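Local atomic coordinates of uncharacterized protein (Escherichia coli O157:H7, PDB entry 4ZV9), a protein that is of unknown function but belongs to the dienelactone hydrolase family of the alpha/beta-hydrolase clan, and so is probably a hydrolase. Residues N55-D60 with F210-T215. Numbering follows the deposited sequence.
Sequences NPYIED and FHNDST
Tyr57, on the first turn of helix 56-67, meets the loop 210-215 with both its ring and its hydroxyl, and illustrates how one aromatic side chain can join helix to loop. The carboxamide of Asn212 stacks on one face of the phenol ring, its plane only 12° from that of the ring; Asn212 CG lies 3.5 Å above the ring plane, displaced toward the CD2-CE2 rim. Asn212 CA adds a CH-pi contact to the same ring, 3.9 Å from the centroid. At the far end Tyr57 OH and His211 ND1 share a hydrogen bond of 2.7 Å, each lying at the edge of the other's ring. CG of Tyr57 stands anti to the backbone N (chi1 157°), which sends the ring across Asn212 and brings OH to the edge of the His211 imidazole.

Two donors, Ser214 N at 2.9 Å and Ser214 OG at 2.6 Å, hold Asn212 OD1, tilted about 25° from the amide plane toward the face turned away from Tyr57. A water bridges Asn212 ND2, Ser214 OG and, weakly, Asn55 ND2. Asn55 N-caps the helix through a weak bond from Ile58 N to OD1. Nearby, Asp60 and Asp213 both form salt bridges to Arg64, which probably offsets their like charges.

His211 NE2 hydrogen-bonds to Asn2 OD1, and the His211 ring meets Phe129, next to the modified Cys130, the expected nucleophile position. Asn212 to Ser214 form an Asx turn inside a type I beta turn, Asn212 to Thr215; the loop between strand 198-203 and helix 220-237 probably lies beside the active site, as in dienelactone hydrolases.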
ATOM      1  N   ASN A  55      -8.491  -0.502   8.971  1.00 22.30           N
ATOM      2  CA  ASN A  55      -8.485  -0.719  10.408  1.00 22.16           C
ATOM      3  C   ASN A  55      -7.390   0.128  11.075  1.00 22.14           C
ATOM      4  O   ASN A  55      -6.625   0.790  10.381  1.00 21.14           O
ATOM      5  CB  ASN A  55      -8.414  -2.233  10.738  1.00 25.33           C
ATOM      6  CG  ASN A  55      -7.076  -2.884  10.392  1.00 28.16           C
ATOM      7  OD1 ASN A  55      -6.130  -2.246   9.954  1.00 28.47           O
ATOM      8  ND2 ASN A  55      -7.016  -4.197  10.591  1.00 29.29           N
ATOM      9  N   PRO A  56      -7.325   0.138  12.409  1.00 21.47           N
ATOM     10  CA  PRO A  56      -6.325   1.009  13.044  1.00 22.69           C
ATOM     11  C   PRO A  56      -4.850   0.764  12.671  1.00 22.39           C
ATOM     12  O   PRO A  56      -4.053   1.705  12.725  1.00 21.13           O
ATOM     13  CB  PRO A  56      -6.573   0.792  14.533  1.00 21.34           C
ATOM     14  CG  PRO A  56      -8.037   0.472  14.604  1.00 24.33           C
ATOM     15  CD  PRO A  56      -8.283  -0.398  13.388  1.00 22.78           C
ATOM     16  N   TYR A  57      -4.488  -0.472  12.342  1.00 20.92           N
ATOM     17  CA  TYR A  57      -3.117  -0.781  11.923  1.00 21.78           C
ATOM     18  C   TYR A  57      -2.752  -0.041  10.659  1.00 20.87           C
ATOM     19  O   TYR A  57      -1.723   0.627  10.606  1.00 23.18           O
ATOM     20  CB  TYR A  57      -2.946  -2.288  11.721  1.00 24.56           C
ATOM     21  CG  TYR A  57      -1.811  -2.700  10.793  1.00 25.42           C
ATOM     22  CD1 TYR A  57      -0.477  -2.457  11.124  1.00 26.07           C
ATOM     23  CD2 TYR A  57      -2.082  -3.384   9.609  1.00 25.90           C
ATOM     24  CE1 TYR A  57       0.561  -2.876  10.288  1.00 26.85           C
ATOM     25  CE2 TYR A  57      -1.069  -3.799   8.775  1.00 26.70           C
ATOM     26  CZ  TYR A  57       0.256  -3.549   9.111  1.00 29.26           C
ATOM     27  OH  TYR A  57       1.264  -3.974   8.251  1.00 29.43           O
ATOM     28  N   ILE A  58      -3.624  -0.084   9.660  1.00 21.80           N
ATOM     29  CA  ILE A  58      -3.357   0.621   8.406  1.00 21.47           C
ATOM     30  C   ILE A  58      -3.334   2.140   8.600  1.00 21.67           C
ATOM     31  O   ILE A  58      -2.526   2.845   7.984  1.00 21.85           O
ATOM     32  CB  ILE A  58      -4.368   0.229   7.313  1.00 21.98           C
ATOM     33  CG1 ILE A  58      -4.242  -1.264   7.014  1.00 23.14           C
ATOM     34  CG2 ILE A  58      -4.142   1.068   6.056  1.00 20.57           C
ATOM     35  CD1 ILE A  58      -2.895  -1.678   6.414  1.00 23.09           C
ATOM     36  N   GLU A  59      -4.225   2.657   9.434  1.00 20.72           N
ATOM     37  CA  GLU A  59      -4.210   4.092   9.732  1.00 22.66           C
ATOM     38  C   GLU A  59      -2.873   4.480  10.369  1.00 21.20           C
ATOM     39  O   GLU A  59      -2.293   5.530  10.055  1.00 21.28           O
ATOM     40  CB  GLU A  59      -5.402   4.488  10.616  1.00 22.34           C
ATOM     41  CG  GLU A  59      -6.724   4.395   9.870  1.00 24.90           C
ATOM     42  CD  GLU A  59      -7.920   4.877  10.695  1.00 26.57           C
ATOM     43  OE1 GLU A  59      -7.847   4.792  11.924  1.00 27.28           O
ATOM     44  OE2 GLU A  59      -8.925   5.306  10.100  1.00 25.20           O
ATOM     45  N   ASP A  60      -2.368   3.632  11.261  1.00 23.93           N
ATOM     46  CA  ASP A  60      -1.061   3.889  11.867  1.00 22.41           C
ATOM     47  C   ASP A  60       0.030   3.888  10.779  1.00 22.41           C
ATOM     48  O   ASP A  60       0.913   4.734  10.788  1.00 20.49           O
ATOM     49  CB  ASP A  60      -0.735   2.854  12.929  1.00 24.99           C
ATOM     50  CG  ASP A  60       0.441   3.269  13.787  1.00 32.11           C
ATOM     51  OD1 ASP A  60       0.374   4.349  14.421  1.00 39.54           O
ATOM     52  OD2 ASP A  60       1.401   2.505  13.879  1.00 37.40           O
ATOM     53  N   PHE A 210       3.657 -10.410   8.801  1.00 33.32           N
ATOM     54  CA  PHE A 210       4.709 -10.146   9.812  1.00 34.39           C
ATOM     55  C   PHE A 210       4.890  -8.676  10.173  1.00 32.02           C
ATOM     56  O   PHE A 210       5.428  -8.375  11.232  1.00 33.07           O
ATOM     57  CB  PHE A 210       6.074 -10.788   9.462  1.00 34.20           C
ATOM     58  CG  PHE A 210       6.753 -10.197   8.260  1.00 35.00           C
ATOM     59  CD1 PHE A 210       7.425  -8.981   8.342  1.00 36.06           C
ATOM     60  CD2 PHE A 210       6.766 -10.875   7.054  1.00 37.93           C
ATOM     61  CE1 PHE A 210       8.062  -8.438   7.233  1.00 35.86           C
ATOM     62  CE2 PHE A 210       7.415 -10.345   5.947  1.00 38.82           C
ATOM     63  CZ  PHE A 210       8.061  -9.121   6.037  1.00 36.96           C
ATOM     64  N   HIS A 211       4.454  -7.772   9.306  1.00 31.89           N
ATOM     65  CA  HIS A 211       4.520  -6.346   9.606  1.00 29.57           C
ATOM     66  C   HIS A 211       3.324  -5.882  10.450  1.00 29.45           C
ATOM     67  O   HIS A 211       3.375  -4.800  11.051  1.00 27.72           O
ATOM     68  CB  HIS A 211       4.555  -5.544   8.313  1.00 29.98           C
ATOM     69  CG  HIS A 211       4.794  -4.083   8.520  1.00 30.14           C
ATOM     70  ND1 HIS A 211       3.769  -3.163   8.562  1.00 28.77           N
ATOM     71  CD2 HIS A 211       5.940  -3.385   8.719  1.00 31.08           C
ATOM     72  CE1 HIS A 211       4.273  -1.960   8.773  1.00 28.28           C
ATOM     73  NE2 HIS A 211       5.587  -2.068   8.870  1.00 27.35           N
ATOM     74  N   ASN A 212       2.261  -6.684  10.508  1.00 27.71           N
ATOM     75  CA  ASN A 212       1.059  -6.291  11.243  1.00 27.31           C
ATOM     76  C   ASN A 212       1.221  -6.557  12.738  1.00 28.31           C
ATOM     77  O   ASN A 212       0.991  -7.658  13.226  1.00 27.62           O
ATOM     78  CB  ASN A 212      -0.188  -6.976  10.691  1.00 25.98           C
ATOM     79  CG  ASN A 212      -1.484  -6.400  11.276  1.00 27.12           C
ATOM     80  OD1 ASN A 212      -1.483  -5.794  12.356  1.00 27.63           O
ATOM     81  ND2 ASN A 212      -2.607  -6.576  10.544  1.00 23.92           N
ATOM     82  N   ASP A 213       1.545  -5.492  13.460  1.00 29.27           N
ATOM     83  CA  ASP A 213       1.772  -5.551  14.896  1.00 32.67           C
ATOM     84  C   ASP A 213       0.501  -5.761  15.741  1.00 32.07           C
ATOM     85  O   ASP A 213       0.600  -5.924  16.953  1.00 31.71           O
ATOM     86  CB  ASP A 213       2.548  -4.311  15.339  1.00 35.48           C
ATOM     87  CG  ASP A 213       1.930  -3.041  14.822  1.00 38.49           C
ATOM     88  OD1 ASP A 213       0.912  -2.622  15.401  1.00 34.62           O
ATOM     89  OD2 ASP A 213       2.443  -2.494  13.816  1.00 36.02           O
ATOM     90  N   SER A 214      -0.673  -5.814  15.112  1.00 30.28           N
ATOM     91  CA  SER A 214      -1.909  -6.114  15.843  1.00 30.37           C
ATOM     92  C   SER A 214      -2.266  -7.612  15.779  1.00 30.57           C
ATOM     93  O   SER A 214      -3.300  -8.025  16.323  1.00 30.00           O
ATOM     94  CB  SER A 214      -3.071  -5.281  15.302  1.00 28.36           C
ATOM     95  OG  SER A 214      -3.472  -5.705  13.992  1.00 30.72           O
ATOM     96  N   THR A 215      -1.409  -8.429  15.173  1.00 32.19           N
ATOM     97  CA  THR A 215      -1.685  -9.876  15.036  1.00 34.29           C
ATOM     98  C   THR A 215      -0.542 -10.715  15.601  1.00 35.66           C
ATOM     99  O   THR A 215       0.583 -10.235  15.723  1.00 34.18           O
ATOM    100  CB  THR A 215      -1.834 -10.312  13.566  1.00 36.18           C
ATOM    101  OG1 THR A 215      -0.543 -10.303  12.926  1.00 37.53           O
ATOM    102  CG2 THR A 215      -2.773  -9.393  12.812  1.00 35.11           C
TER
HETATM  103  O   HOH W   1      -5.202  -6.430  11.940  1.00 21.68           O